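Local atomic coordinates of putative lipoprotein (Bacteroides ovatus, PDB entry 3OQQ), a protein that is of unknown function but is probably an extracellular, calcium-binding lipoprotein of a gut bacterium, built largely of antiparallel beta strands. Residues A[119-124]-A[163-168]; A[172-177]-A[317-322]; A[24-29]-A[34-39]; A[50-55]-A[123-128]. All coordinates share one frame; numbering follows the deposited sequence. Where two conformers were deposited one is given.

Contact 1 of 4, residues A[119-124]-A[163-168]; sequences GYLFYH and SQQMME. With CA (calcium ion), chain E.
Gln165 reaches across to the backbone of Gly119 and the side chain of Leu121. Its carboxamide does all the touching. NE2 donates to Gly119 O at 3.1 Å. The bond is fairly straight, 157° at the hydrogen. Gly119 O lies in the plane of the Gln165 amide, whereas NE2 stands well above the carbonyl plane of Gly119. The Gln165 chain leaves with CG anti to its carbonyl carbon (chi1 -65°) and then runs extended, which carries the amide to Gly119 and Leu121. Leu121 meets it at about a right angle. Leu121 CD1 packs on Gln165 OE1 at 3.5 Å, and Leu121 CB lies 3.7 Å from Gln165 CD. Leu121 N and Gln165 NE2 are both donors and simply lie near each other. A water probably adds a weak bridge between Gly119 O and Gln165 N.

The amide is buried, and both its ends have further partners. OE1 accepts from Arg47 NH1 and Leu42 N, and NE2 also donates to Asp40 O. The neighbouring Gln164 turns the other way. Its OE1 binds a calcium ion at 2.4 Å, together with Asn114, Asp117 and water. One of those waters lies 3.0 Å from Ser163 O and probably donates to it.

Two adjacent glutamines thus divide the work of the 163-168 loop. Gln164 offers oxygen to the metal. Gln165 uses both amide ends, and these opposed demands fix which end is oxygen and which is nitrogen, while the arginine probably polarises its carbonyl.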
loop_
_atom_site.group_PDB
_atom_site.type_symbol
_atom_site.label_atom_id
_atom_site.label_comp_id
_atom_site.label_asym_id
_atom_site.label_seq_id
_atom_site.Cartn_x
_atom_site.Cartn_y
_atom_site.Cartn_z
ATOM N N GLY A 119 -6.055 15.325 -19.545
ATOM C CA GLY A 119 -6.025 14.320 -18.494
ATOM C C GLY A 119 -4.908 14.560 -17.507
ATOM O O GLY A 119 -3.861 15.115 -17.862
ATOM N N TYR A 120 -5.130 14.138 -16.263
ATOM C CA TYR A 120 -4.181 14.295 -15.169
ATOM C C TYR A 120 -3.281 13.091 -15.025
ATOM O O TYR A 120 -3.759 11.962 -14.916
ATOM C CB TYR A 120 -4.916 14.524 -13.842
ATOM C CG TYR A 120 -5.891 15.679 -13.831
ATOM C CD1 TYR A 120 -5.459 16.988 -14.039
ATOM C CD2 TYR A 120 -7.230 15.480 -13.512
ATOM C CE1 TYR A 120 -6.351 18.062 -13.988
ATOM C CE2 TYR A 120 -8.128 16.546 -13.451
ATOM C CZ TYR A 120 -7.685 17.835 -13.698
ATOM O OH TYR A 120 -8.571 18.881 -13.637
ATOM N N LEU A 121 -1.978 13.333 -14.937
ATOM C CA LEU A 121 -1.028 12.250 -14.723
ATOM C C LEU A 121 -1.241 11.704 -13.297
ATOM O O LEU A 121 -1.491 12.479 -12.372
ATOM C CB LEU A 121 0.422 12.757 -14.943
ATOM C CG LEU A 121 1.572 11.750 -14.732
ATOM C CD1 LEU A 121 2.679 11.966 -15.726
ATOM C CD2 LEU A 121 2.140 11.859 -13.346
ATOM N N PHE A 122 -1.175 10.379 -13.133
ATOM C CA PHE A 122 -1.310 9.795 -11.802
ATOM C C PHE A 122 -0.321 8.672 -11.629
ATOM O O PHE A 122 -0.077 7.913 -12.569
ATOM C CB PHE A 122 -2.753 9.345 -11.472
ATOM C CG PHE A 122 -3.366 8.224 -12.287
ATOM C CD1 PHE A 122 -4.039 8.493 -13.473
ATOM C CD2 PHE A 122 -3.333 6.910 -11.828
ATOM C CE1 PHE A 122 -4.633 7.457 -14.218
ATOM C CE2 PHE A 122 -3.930 5.876 -12.558
ATOM C CZ PHE A 122 -4.580 6.153 -13.749
ATOM N N TYR A 123 0.317 8.631 -10.454
ATOM C CA TYR A 123 1.242 7.579 -10.062
ATOM C C TYR A 123 0.440 6.504 -9.343
ATOM O O TYR A 123 -0.569 6.823 -8.709
ATOM C CB TYR A 123 2.338 8.139 -9.161
ATOM C CG TYR A 123 3.320 9.017 -9.886
ATOM C CD1 TYR A 123 4.381 8.467 -10.604
ATOM C CD2 TYR A 123 3.216 10.404 -9.833
ATOM C CE1 TYR A 123 5.296 9.278 -11.279
ATOM C CE2 TYR A 123 4.132 11.224 -10.495
ATOM C CZ TYR A 123 5.165 10.657 -11.223
ATOM O OH TYR A 123 6.067 11.463 -11.876
ATOM N N HIS A 124 0.858 5.243 -9.440
ATOM C CA HIS A 124 0.108 4.175 -8.800
ATOM C C HIS A 124 1.039 3.175 -8.141
ATOM O O HIS A 124 1.992 2.697 -8.783
ATOM C CB HIS A 124 -0.811 3.451 -9.839
ATOM C CG HIS A 124 -1.605 2.302 -9.278
ATOM N ND1 HIS A 124 -1.542 1.046 -9.839
ATOM C CD2 HIS A 124 -2.478 2.274 -8.238
ATOM C CE1 HIS A 124 -2.372 0.291 -9.129
ATOM N NE2 HIS A 124 -2.966 0.994 -8.163
ATOM N N SER A 163 -3.388 21.910 -14.727
ATOM C CA SER A 163 -4.039 22.275 -15.992
ATOM C C SER A 163 -3.289 21.710 -17.232
ATOM O O SER A 163 -3.903 21.494 -18.280
ATOM C CB SER A 163 -4.159 23.789 -16.106
ATOM O OG SER A 163 -5.036 24.144 -17.162
ATOM N N GLN A 164 -1.971 21.473 -17.094
ATOM C CA GLN A 164 -1.087 20.981 -18.150
ATOM C C GLN A 164 0.101 20.215 -17.546
ATOM O O GLN A 164 0.656 20.628 -16.516
ATOM C CB GLN A 164 -0.590 22.175 -18.999
ATOM C CG GLN A 164 0.249 21.818 -20.234
ATOM C CD GLN A 164 -0.441 20.998 -21.312
ATOM O OE1 GLN A 164 -1.614 21.189 -21.653
ATOM N NE2 GLN A 164 0.316 20.128 -21.945
ATOM N N GLN A 165 0.500 19.119 -18.206
ATOM C CA GLN A 165 1.637 18.309 -17.776
ATOM C C GLN A 165 2.963 18.928 -18.247
ATOM O O GLN A 165 2.962 19.771 -19.146
ATOM C CB GLN A 165 1.495 16.866 -18.302
ATOM C CG GLN A 165 0.297 16.127 -17.711
ATOM C CD GLN A 165 0.256 14.665 -18.071
ATOM O OE1 GLN A 165 1.287 14.004 -18.198
ATOM N NE2 GLN A 165 -0.948 14.108 -18.154
HETATM N N MSE A 166 4.088 18.496 -17.628
HETATM C CA MSE A 166 5.480 18.878 -17.933
HETATM C C MSE A 166 5.728 20.395 -17.812
HETATM O O MSE A 166 6.127 21.055 -18.779
HETATM C CB MSE A 166 5.915 18.367 -19.321
HETATM C CG MSE A 166 6.036 16.863 -19.390
HETATM SE SE MSE A 166 6.513 16.212 -21.153
HETATM C CE MSE A 166 5.055 16.966 -22.145
HETATM N N MSE A 167 5.527 20.923 -16.598
HETATM C CA MSE A 167 5.746 22.327 -16.262
HETATM C C MSE A 167 7.037 22.468 -15.447
HETATM O O MSE A 167 7.477 21.493 -14.831
HETATM C CB MSE A 167 4.543 22.890 -15.473
HETATM C CG MSE A 167 3.204 22.798 -16.215
HETATM SE SE MSE A 167 2.929 24.128 -17.644
HETATM C CE MSE A 167 3.478 23.103 -19.171
ATOM N N GLU A 168 7.652 23.670 -15.459
ATOM C CA GLU A 168 8.858 23.976 -14.681
ATOM C C GLU A 168 8.446 24.183 -13.217
ATOM O O GLU A 168 9.002 23.555 -12.318
ATOM C CB GLU A 168 9.579 25.220 -15.248
ATOM C CG GLU A 168 10.074 25.063 -16.672
ATOM C CD GLU A 168 11.255 24.129 -16.845
ATOM O OE1 GLU A 168 12.405 24.589 -16.667
ATOM O OE2 GLU A 168 11.031 22.944 -17.184
HETATM CA CA CA E . -3.583 20.625 -22.880
HETATM O O HOH W 1 -2.241 17.468 -19.572
HETATM O O HOH W 2 -3.774 19.512 -20.483
HETATM O O HOH W 3 -5.743 20.755 -23.146
#

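Contact 2 of 4, residues A[172-177]-A[317-322]; sequences GKEELL and DAQLAA
Strand residue Glu174 comes closest to helix residue Leu320, with their CA atoms 7.0 Å apart, so side chains bridge the gap between strand 173-184 and helix 314-328. Glu174 supplies most of the bridge. Its chain bends at chi2 (66°) and brings the carboxylate against the helix. Glu174 OE2 lies 3.4 Å from Leu320 CD1, and Glu174 CG is 3.7 Å from the same methyl. The two side chains meet at about a right angle. The other oxygen, OE1, faces the aliphatic part of Gln319, 3.9 Å from its CG. The carboxylate and the Gln319 amide are turned 76° apart.

The polar ends find their partners elsewhere. Glu174 OE2 forms a salt bridge with Arg316 NH2 and accepts a hydrogen bond from His162 NE2. Gln319 is extended, and its NE2 donates to Tyr204 O and Lys308 O. Leucine in place of Glu174 would probably leave Arg316 without its buried counter-charge and His162 NE2 without its acceptor. The carboxylate therefore serves two purposes here: it pairs with an arginine one turn back on the helix, probably balancing its charge, and packs against a leucine methyl.

Strand 173-184 runs between strands 150-161 and 298-307, pairing antiparallel with both. Helix 314-328 packs on this part of the sheet: Leu320 also touches Glu160, while Phe323 rests on Glu174 and Leu176.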
loop_
_atom_site.group_PDB
_atom_site.type_symbol
_atom_site.label_atom_id
_atom_site.label_comp_id
_atom_site.label_asym_id
_atom_site.label_seq_id
_atom_site.Cartn_x
_atom_site.Cartn_y
_atom_site.Cartn_z
ATOM N N GLY A 172 -2.329 24.563 -9.653
ATOM C CA GLY A 172 -3.278 23.481 -9.407
ATOM C C GLY A 172 -3.093 22.822 -8.052
ATOM O O GLY A 172 -2.807 23.500 -7.055
ATOM N N LYS A 173 -3.235 21.490 -8.007
ATOM C CA LYS A 173 -3.072 20.735 -6.759
ATOM C C LYS A 173 -2.836 19.261 -7.026
ATOM O O LYS A 173 -2.909 18.817 -8.170
ATOM C CB LYS A 173 -4.284 20.916 -5.818
ATOM C CG LYS A 173 -5.626 20.442 -6.364
ATOM C CD LYS A 173 -6.750 21.203 -5.692
ATOM C CE LYS A 173 -8.103 20.681 -6.084
ATOM N NZ LYS A 173 -9.179 21.288 -5.255
ATOM N N GLU A 174 -2.523 18.512 -5.953
ATOM C CA GLU A 174 -2.332 17.064 -5.954
ATOM C C GLU A 174 -3.429 16.463 -5.137
ATOM O O GLU A 174 -3.967 17.101 -4.222
ATOM C CB GLU A 174 -0.972 16.651 -5.362
ATOM C CG GLU A 174 0.258 17.118 -6.097
ATOM C CD GLU A 174 0.481 18.615 -6.098
ATOM O OE1 GLU A 174 0.553 19.217 -5.001
ATOM O OE2 GLU A 174 0.560 19.192 -7.205
ATOM N N GLU A 175 -3.749 15.232 -5.457
ATOM C CA GLU A 175 -4.713 14.420 -4.747
ATOM C C GLU A 175 -4.076 13.110 -4.468
ATOM O O GLU A 175 -3.237 12.655 -5.236
ATOM C CB GLU A 175 -5.976 14.216 -5.571
ATOM C CG GLU A 175 -7.064 15.212 -5.261
ATOM C CD GLU A 175 -8.378 14.839 -5.908
ATOM O OE1 GLU A 175 -8.709 13.627 -5.937
ATOM O OE2 GLU A 175 -9.082 15.766 -6.369
ATOM N N LEU A 176 -4.469 12.513 -3.374
ATOM C CA LEU A 176 -4.023 11.205 -2.946
ATOM C C LEU A 176 -5.259 10.390 -2.680
ATOM O O LEU A 176 -6.156 10.860 -1.979
ATOM C CB LEU A 176 -3.148 11.326 -1.681
ATOM C CG LEU A 176 -2.495 10.053 -1.185
ATOM C CD1 LEU A 176 -1.110 10.323 -0.794
ATOM C CD2 LEU A 176 -3.253 9.443 -0.004
ATOM N N LEU A 177 -5.343 9.215 -3.291
ATOM C CA LEU A 177 -6.406 8.264 -3.028
ATOM C C LEU A 177 -5.765 6.985 -2.479
ATOM O O LEU A 177 -4.976 6.330 -3.186
ATOM C CB LEU A 177 -7.273 7.974 -4.271
ATOM C CG LEU A 177 -8.505 7.080 -4.054
ATOM C CD1 LEU A 177 -9.572 7.824 -3.246
ATOM C CD2 LEU A 177 -9.104 6.658 -5.401
ATOM N N ASP A 317 7.096 23.407 -4.275
ATOM C CA ASP A 317 7.963 22.340 -4.767
ATOM C C ASP A 317 8.063 21.263 -3.711
ATOM O O ASP A 317 8.091 20.086 -4.054
ATOM C CB ASP A 317 9.360 22.890 -5.118
ATOM C CG ASP A 317 9.392 23.798 -6.333
ATOM O OD1 ASP A 317 8.929 23.365 -7.411
ATOM O OD2 ASP A 317 9.906 24.929 -6.213
ATOM N N ALA A 318 8.060 21.673 -2.417
ATOM C CA ALA A 318 8.112 20.783 -1.260
ATOM C C ALA A 318 6.826 19.967 -1.145
ATOM O O ALA A 318 6.896 18.792 -0.791
ATOM C CB ALA A 318 8.334 21.580 0.010
ATOM N N GLN A 319 5.660 20.598 -1.438
ATOM C CA GLN A 319 4.340 19.974 -1.380
ATOM C C GLN A 319 4.189 18.877 -2.444
ATOM O O GLN A 319 3.742 17.766 -2.139
ATOM C CB GLN A 319 3.257 21.043 -1.581
ATOM C CG GLN A 319 1.826 20.492 -1.488
ATOM C CD GLN A 319 0.777 21.542 -1.721
ATOM O OE1 GLN A 319 0.985 22.518 -2.447
ATOM N NE2 GLN A 319 -0.406 21.332 -1.168
ATOM N N LEU A 320 4.533 19.218 -3.703
ATOM C CA LEU A 320 4.448 18.322 -4.844
ATOM C C LEU A 320 5.384 17.123 -4.623
ATOM O O LEU A 320 5.002 15.981 -4.914
ATOM C CB LEU A 320 4.770 19.090 -6.138
ATOM C CG LEU A 320 4.840 18.298 -7.460
ATOM C CD1 LEU A 320 3.496 17.611 -7.806
ATOM C CD2 LEU A 320 5.290 19.209 -8.607
ATOM N N ALA A 321 6.573 17.383 -4.052
ATOM C CA ALA A 321 7.544 16.341 -3.739
ATOM C C ALA A 321 6.999 15.424 -2.623
ATOM O O ALA A 321 7.159 14.216 -2.710
ATOM C CB ALA A 321 8.866 16.972 -3.323
ATOM N N ALA A 322 6.315 16.000 -1.605
ATOM C CA ALA A 322 5.709 15.240 -0.494
ATOM C C ALA A 322 4.637 14.249 -0.998
ATOM O O ALA A 322 4.617 13.109 -0.547
ATOM C CB ALA A 322 5.096 16.192 0.508
#

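Contact 3 of 4, residues A[24-29]-A[34-39]; sequences NVYSDK and ASLLVG
Tyr26 lays its ring beside Leu36, with CE2 3.8 Å from Leu36 CD1. Its CG stands anti to the carbonyl carbon (chi1 -56°), which brings the ring alongside that leucine. Ser35 OG sits at the edge of the same ring, near its plane, 3.4 Å from Tyr26 CD2. This hydroxyl is hydrogen-bonded to Ser32 O, and weakly to Ser30 O. Tyr26 and Leu36 form a non-hydrogen-bonded antiparallel pair.

On the opposite face, Val25 and Val38 lie side by side and point the same way. Val25 CB is 3.7 Å from Val38 CG1. A classic beta bulge links the two pairs, for Leu37 and Val38 both face Val25. Val25 N donates to Val38 O in a nearly straight bond of 173°. Val25 O takes a short, nearly straight bond from Leu37 N at 2.8 Å and a weak one from Val38 N.

Beyond the bulge, Ser27 N donates to Ser35 O, and Ser27 OG donates to Asp28 OD1 at 2.9 Å. At the other end, Asn24 OD1 packs on Gly39 CA and accepts from Asp40 N.

The pair makes a beta hairpin. Strand 59-65 pairs with 23-26, and strand 122-131 pairs with 36-41. Val38 and Leu37 also pack on strand 46-54, through Leu49, Leu51 and Val53.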
loop_
_atom_site.group_PDB
_atom_site.type_symbol
_atom_site.label_atom_id
_atom_site.label_comp_id
_atom_site.label_asym_id
_atom_site.label_seq_id
_atom_site.Cartn_x
_atom_site.Cartn_y
_atom_site.Cartn_z
ATOM N N ASN A 24 -0.433 4.868 -20.783
ATOM C CA ASN A 24 -0.399 4.137 -19.526
ATOM C C ASN A 24 0.827 3.249 -19.517
ATOM O O ASN A 24 1.134 2.649 -20.537
ATOM C CB ASN A 24 -1.674 3.344 -19.352
ATOM C CG ASN A 24 -2.874 4.234 -19.192
ATOM O OD1 ASN A 24 -2.881 5.177 -18.405
ATOM N ND2 ASN A 24 -3.898 3.988 -19.975
ATOM N N VAL A 25 1.566 3.223 -18.392
ATOM C CA VAL A 25 2.786 2.422 -18.245
ATOM C C VAL A 25 2.526 1.341 -17.194
ATOM O O VAL A 25 2.026 1.654 -16.109
ATOM C CB VAL A 25 4.017 3.297 -17.905
ATOM C CG1 VAL A 25 5.289 2.452 -17.791
ATOM C CG2 VAL A 25 4.190 4.423 -18.936
ATOM N N TYR A 26 2.837 0.075 -17.531
ATOM C CA TYR A 26 2.610 -1.107 -16.676
ATOM C C TYR A 26 3.907 -1.880 -16.431
ATOM O O TYR A 26 4.804 -1.855 -17.280
ATOM C CB TYR A 26 1.601 -2.070 -17.368
ATOM C CG TYR A 26 0.267 -1.439 -17.720
ATOM C CD1 TYR A 26 0.099 -0.730 -18.908
ATOM C CD2 TYR A 26 -0.833 -1.580 -16.884
ATOM C CE1 TYR A 26 -1.108 -0.108 -19.211
ATOM C CE2 TYR A 26 -2.051 -0.961 -17.176
ATOM C CZ TYR A 26 -2.187 -0.240 -18.349
ATOM O OH TYR A 26 -3.397 0.334 -18.661
ATOM N N SER A 27 4.004 -2.593 -15.301
ATOM C CA SER A 27 5.187 -3.427 -15.014
ATOM C C SER A 27 5.023 -4.833 -15.648
ATOM O O SER A 27 5.949 -5.640 -15.589
ATOM C CB SER A 27 5.399 -3.542 -13.507
ATOM O OG SER A 27 4.263 -4.137 -12.899
ATOM N N ASP A 28 3.841 -5.118 -16.240
ATOM C CA ASP A 28 3.493 -6.407 -16.864
ATOM C C ASP A 28 2.895 -6.227 -18.254
ATOM O O ASP A 28 2.161 -5.262 -18.458
ATOM C CB ASP A 28 2.427 -7.147 -16.000
ATOM C CG ASP A 28 2.839 -7.573 -14.602
ATOM O OD1 ASP A 28 3.249 -6.696 -13.801
ATOM O OD2 ASP A 28 2.646 -8.758 -14.266
ATOM N N LYS A 29 3.150 -7.198 -19.180
ATOM C CA LYS A 29 2.590 -7.270 -20.544
ATOM C C LYS A 29 1.069 -7.144 -20.489
ATOM O O LYS A 29 0.448 -6.551 -21.375
ATOM C CB LYS A 29 2.965 -8.612 -21.213
ATOM C CG LYS A 29 4.364 -8.669 -21.801
ATOM C CD LYS A 29 4.806 -10.104 -22.061
ATOM C CE LYS A 29 6.253 -10.175 -22.475
ATOM N NZ LYS A 29 6.666 -11.567 -22.794
ATOM N N ALA A 34 -3.702 -3.495 -11.539
ATOM C CA ALA A 34 -2.731 -3.764 -10.482
ATOM C C ALA A 34 -1.295 -3.458 -10.935
ATOM O O ALA A 34 -0.496 -2.951 -10.141
ATOM C CB ALA A 34 -2.828 -5.219 -10.058
ATOM N N SER A 35 -0.974 -3.759 -12.211
ATOM C CA SER A 35 0.377 -3.591 -12.751
ATOM C C SER A 35 0.637 -2.161 -13.275
ATOM O O SER A 35 1.779 -1.866 -13.626
ATOM C CB SER A 35 0.650 -4.635 -13.838
ATOM O OG SER A 35 0.138 -4.253 -15.102
ATOM N N LEU A 36 -0.402 -1.270 -13.316
ATOM C CA LEU A 36 -0.207 0.123 -13.734
ATOM C C LEU A 36 0.729 0.826 -12.750
ATOM O O LEU A 36 0.532 0.750 -11.528
ATOM C CB LEU A 36 -1.544 0.869 -13.811
ATOM C CG LEU A 36 -1.540 2.191 -14.558
ATOM C CD1 LEU A 36 -2.736 2.296 -15.432
ATOM C CD2 LEU A 36 -1.533 3.371 -13.581
ATOM N N LEU A 37 1.758 1.476 -13.286
ATOM C CA LEU A 37 2.750 2.231 -12.510
ATOM C C LEU A 37 2.456 3.730 -12.591
ATOM O O LEU A 37 2.520 4.426 -11.586
ATOM C CB LEU A 37 4.143 1.949 -13.054
ATOM C CG LEU A 37 4.613 0.504 -12.996
ATOM C CD1 LEU A 37 5.832 0.337 -13.844
ATOM C CD2 LEU A 37 4.885 0.066 -11.544
ATOM N N VAL A 38 2.137 4.216 -13.800
ATOM C CA VAL A 38 1.834 5.629 -14.046
ATOM C C VAL A 38 0.778 5.670 -15.174
ATOM O O VAL A 38 0.890 4.945 -16.163
ATOM C CB VAL A 38 3.112 6.502 -14.297
ATOM C CG1 VAL A 38 3.836 6.123 -15.575
ATOM C CG2 VAL A 38 2.801 7.997 -14.269
ATOM N N GLY A 39 -0.292 6.421 -14.930
ATOM C CA GLY A 39 -1.414 6.554 -15.851
ATOM C C GLY A 39 -1.574 7.949 -16.409
ATOM O O GLY A 39 -1.081 8.916 -15.813
#

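Contact 4 of 4, residues A[50-55]-A[123-128]; sequences TLNVPA and YHNTGV
Asn52 and Asn125 face each other across two strands of the antiparallel beta fold, 46-54 and 122-131, which do not pair here. Their amide planes are only 30° apart, although the side chains cross at a slant. The nearest atoms are the two nitrogens, Asn52 ND2 and Asn125 ND2, at 3.7 Å. Both are donors, so water joins the residues instead. One water accepts from Asn52 ND2 at 2.7 Å and donates to Asn125 OD1 at 3.0 Å. A second donates to Asn52 O and His124 O and accepts from Asn125 ND2. Asn52 points CG away from its own N (chi1 168°), which turns the amide to the facing strand.

Both amides have direct partners as well. Asn52 ND2 donates to Ile327 O, and Asn125 OD1 accepts from Tyr154 OH and Gln333 NE2. Were Asn52 replaced by alanine, Ile327 O would probably lose this donor, and the water beside Asn125 OD1 one of its anchors.

Tyr123 reaches toward Thr50 further along. Its CE1 lies 4.0 Å from Thr50 O, in an oblique approach. A third water closes this end, 2.7 Å from Tyr123 OH and donating to Thr50 O at 2.9 Å.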
loop_
_atom_site.group_PDB
_atom_site.type_symbol
_atom_site.label_atom_id
_atom_site.label_comp_id
_atom_site.label_asym_id
_atom_site.label_seq_id
_atom_site.Cartn_x
_atom_site.Cartn_y
_atom_site.Cartn_z
ATOM N N THR A 50 10.724 8.691 -13.172
ATOM C CA THR A 50 11.188 7.805 -12.120
ATOM C C THR A 50 9.958 7.007 -11.684
ATOM O O THR A 50 8.870 7.573 -11.502
ATOM C CB THR A 50 11.866 8.602 -10.992
ATOM O OG1 THR A 50 13.052 9.194 -11.525
ATOM C CG2 THR A 50 12.228 7.730 -9.794
ATOM N N LEU A 51 10.112 5.688 -11.591
ATOM C CA LEU A 51 9.007 4.819 -11.226
ATOM C C LEU A 51 9.403 3.878 -10.086
ATOM O O LEU A 51 10.572 3.522 -9.932
ATOM C CB LEU A 51 8.541 3.998 -12.454
ATOM C CG LEU A 51 8.170 4.733 -13.766
ATOM C CD1 LEU A 51 7.937 3.734 -14.883
ATOM C CD2 LEU A 51 6.923 5.579 -13.615
ATOM N N ASN A 52 8.425 3.499 -9.277
ATOM C CA ASN A 52 8.618 2.528 -8.199
ATOM C C ASN A 52 8.122 1.203 -8.790
ATOM O O ASN A 52 6.912 1.018 -8.978
ATOM C CB ASN A 52 7.873 2.979 -6.926
ATOM C CG ASN A 52 7.738 1.944 -5.827
ATOM O OD1 ASN A 52 8.046 0.767 -5.996
ATOM N ND2 ASN A 52 7.246 2.355 -4.669
ATOM N N VAL A 53 9.051 0.324 -9.157
ATOM C CA VAL A 53 8.725 -0.913 -9.864
ATOM C C VAL A 53 9.069 -2.183 -9.054
ATOM O O VAL A 53 9.956 -2.092 -8.210
ATOM C CB VAL A 53 9.467 -0.950 -11.251
ATOM C CG1 VAL A 53 9.088 0.236 -12.117
ATOM C CG2 VAL A 53 10.996 -1.040 -11.108
ATOM N N PRO A 54 8.516 -3.392 -9.397
ATOM C CA PRO A 54 8.967 -4.632 -8.724
ATOM C C PRO A 54 10.487 -4.811 -8.856
ATOM O O PRO A 54 11.053 -4.439 -9.885
ATOM C CB PRO A 54 8.196 -5.734 -9.470
ATOM C CG PRO A 54 6.978 -5.044 -10.008
ATOM C CD PRO A 54 7.468 -3.689 -10.402
ATOM N N ALA A 55 11.166 -5.286 -7.784
ATOM C CA ALA A 55 12.636 -5.386 -7.768
ATOM C C ALA A 55 13.209 -6.155 -8.970
ATOM O O ALA A 55 14.174 -5.682 -9.559
ATOM C CB ALA A 55 13.117 -6.007 -6.468
ATOM N N TYR A 123 0.317 8.631 -10.454
ATOM C CA TYR A 123 1.242 7.579 -10.062
ATOM C C TYR A 123 0.440 6.504 -9.343
ATOM O O TYR A 123 -0.569 6.823 -8.709
ATOM C CB TYR A 123 2.338 8.139 -9.161
ATOM C CG TYR A 123 3.320 9.017 -9.886
ATOM C CD1 TYR A 123 4.381 8.467 -10.604
ATOM C CD2 TYR A 123 3.216 10.404 -9.833
ATOM C CE1 TYR A 123 5.296 9.278 -11.279
ATOM C CE2 TYR A 123 4.132 11.224 -10.495
ATOM C CZ TYR A 123 5.165 10.657 -11.223
ATOM O OH TYR A 123 6.067 11.463 -11.876
ATOM N N HIS A 124 0.858 5.243 -9.440
ATOM C CA HIS A 124 0.108 4.175 -8.800
ATOM C C HIS A 124 1.039 3.175 -8.141
ATOM O O HIS A 124 1.992 2.697 -8.783
ATOM C CB HIS A 124 -0.811 3.451 -9.839
ATOM C CG HIS A 124 -1.605 2.302 -9.278
ATOM N ND1 HIS A 124 -1.542 1.046 -9.839
ATOM C CD2 HIS A 124 -2.478 2.274 -8.238
ATOM C CE1 HIS A 124 -2.372 0.291 -9.129
ATOM N NE2 HIS A 124 -2.966 0.994 -8.163
ATOM N N ASN A 125 0.752 2.842 -6.856
ATOM C CA ASN A 125 1.496 1.807 -6.125
ATOM C C ASN A 125 0.514 0.965 -5.291
ATOM O O ASN A 125 -0.342 1.507 -4.585
ATOM C CB ASN A 125 2.621 2.404 -5.255
ATOM C CG ASN A 125 3.420 1.372 -4.504
ATOM O OD1 ASN A 125 3.414 1.325 -3.267
ATOM N ND2 ASN A 125 4.109 0.497 -5.223
ATOM N N THR A 126 0.620 -0.355 -5.408
ATOM C CA THR A 126 -0.260 -1.293 -4.696
ATOM C C THR A 126 0.579 -2.479 -4.191
ATOM O O THR A 126 1.649 -2.758 -4.726
ATOM C CB THR A 126 -1.471 -1.716 -5.580
ATOM O OG1 THR A 126 -2.354 -2.545 -4.823
ATOM C CG2 THR A 126 -1.068 -2.418 -6.889
ATOM N N GLY A 127 0.097 -3.133 -3.145
ATOM C CA GLY A 127 0.752 -4.288 -2.560
ATOM C C GLY A 127 -0.104 -4.909 -1.478
ATOM O O GLY A 127 -1.238 -4.486 -1.238
ATOM N N VAL A 128 0.434 -5.923 -0.829
ATOM C CA VAL A 128 -0.234 -6.584 0.288
ATOM C C VAL A 128 0.709 -6.519 1.468
ATOM O O VAL A 128 1.905 -6.776 1.323
ATOM C CB VAL A 128 -0.765 -8.032 0.008
ATOM C CG1 VAL A 128 0.372 -9.040 -0.220
ATOM C CG2 VAL A 128 -1.707 -8.487 1.138
HETATM O O HOH W 4 8.564 10.466 -11.876
HETATM O O HOH W 5 4.451 1.777 -8.066
HETATM O O HOH W 6 6.339 1.067 -2.481
#

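How the contacts relate
Strand 122-131 ties three of the contacts together. Contacts 1 and 4 share Tyr123 and His124 on it, with centres 18 Å apart. Contact 3 lies beside both, on the neighbouring strand 36-41: His124 ND1 is 2.7 Å from Leu36 O, and Phe122 O is 2.8 Å from Gly39 N, both probable hydrogen bonds. Contacts 3 and 4 are the nearest pair, their centres 9 Å apart, and Leu37 CD2 packs on Asn52 O. Contact 2 adjoins contact 1 in sequence, with centres 11 Å apart, but stays about 7 Å from contact 4 at the nearest atoms. Contact 1 alone holds a calcium ligand, Gln164.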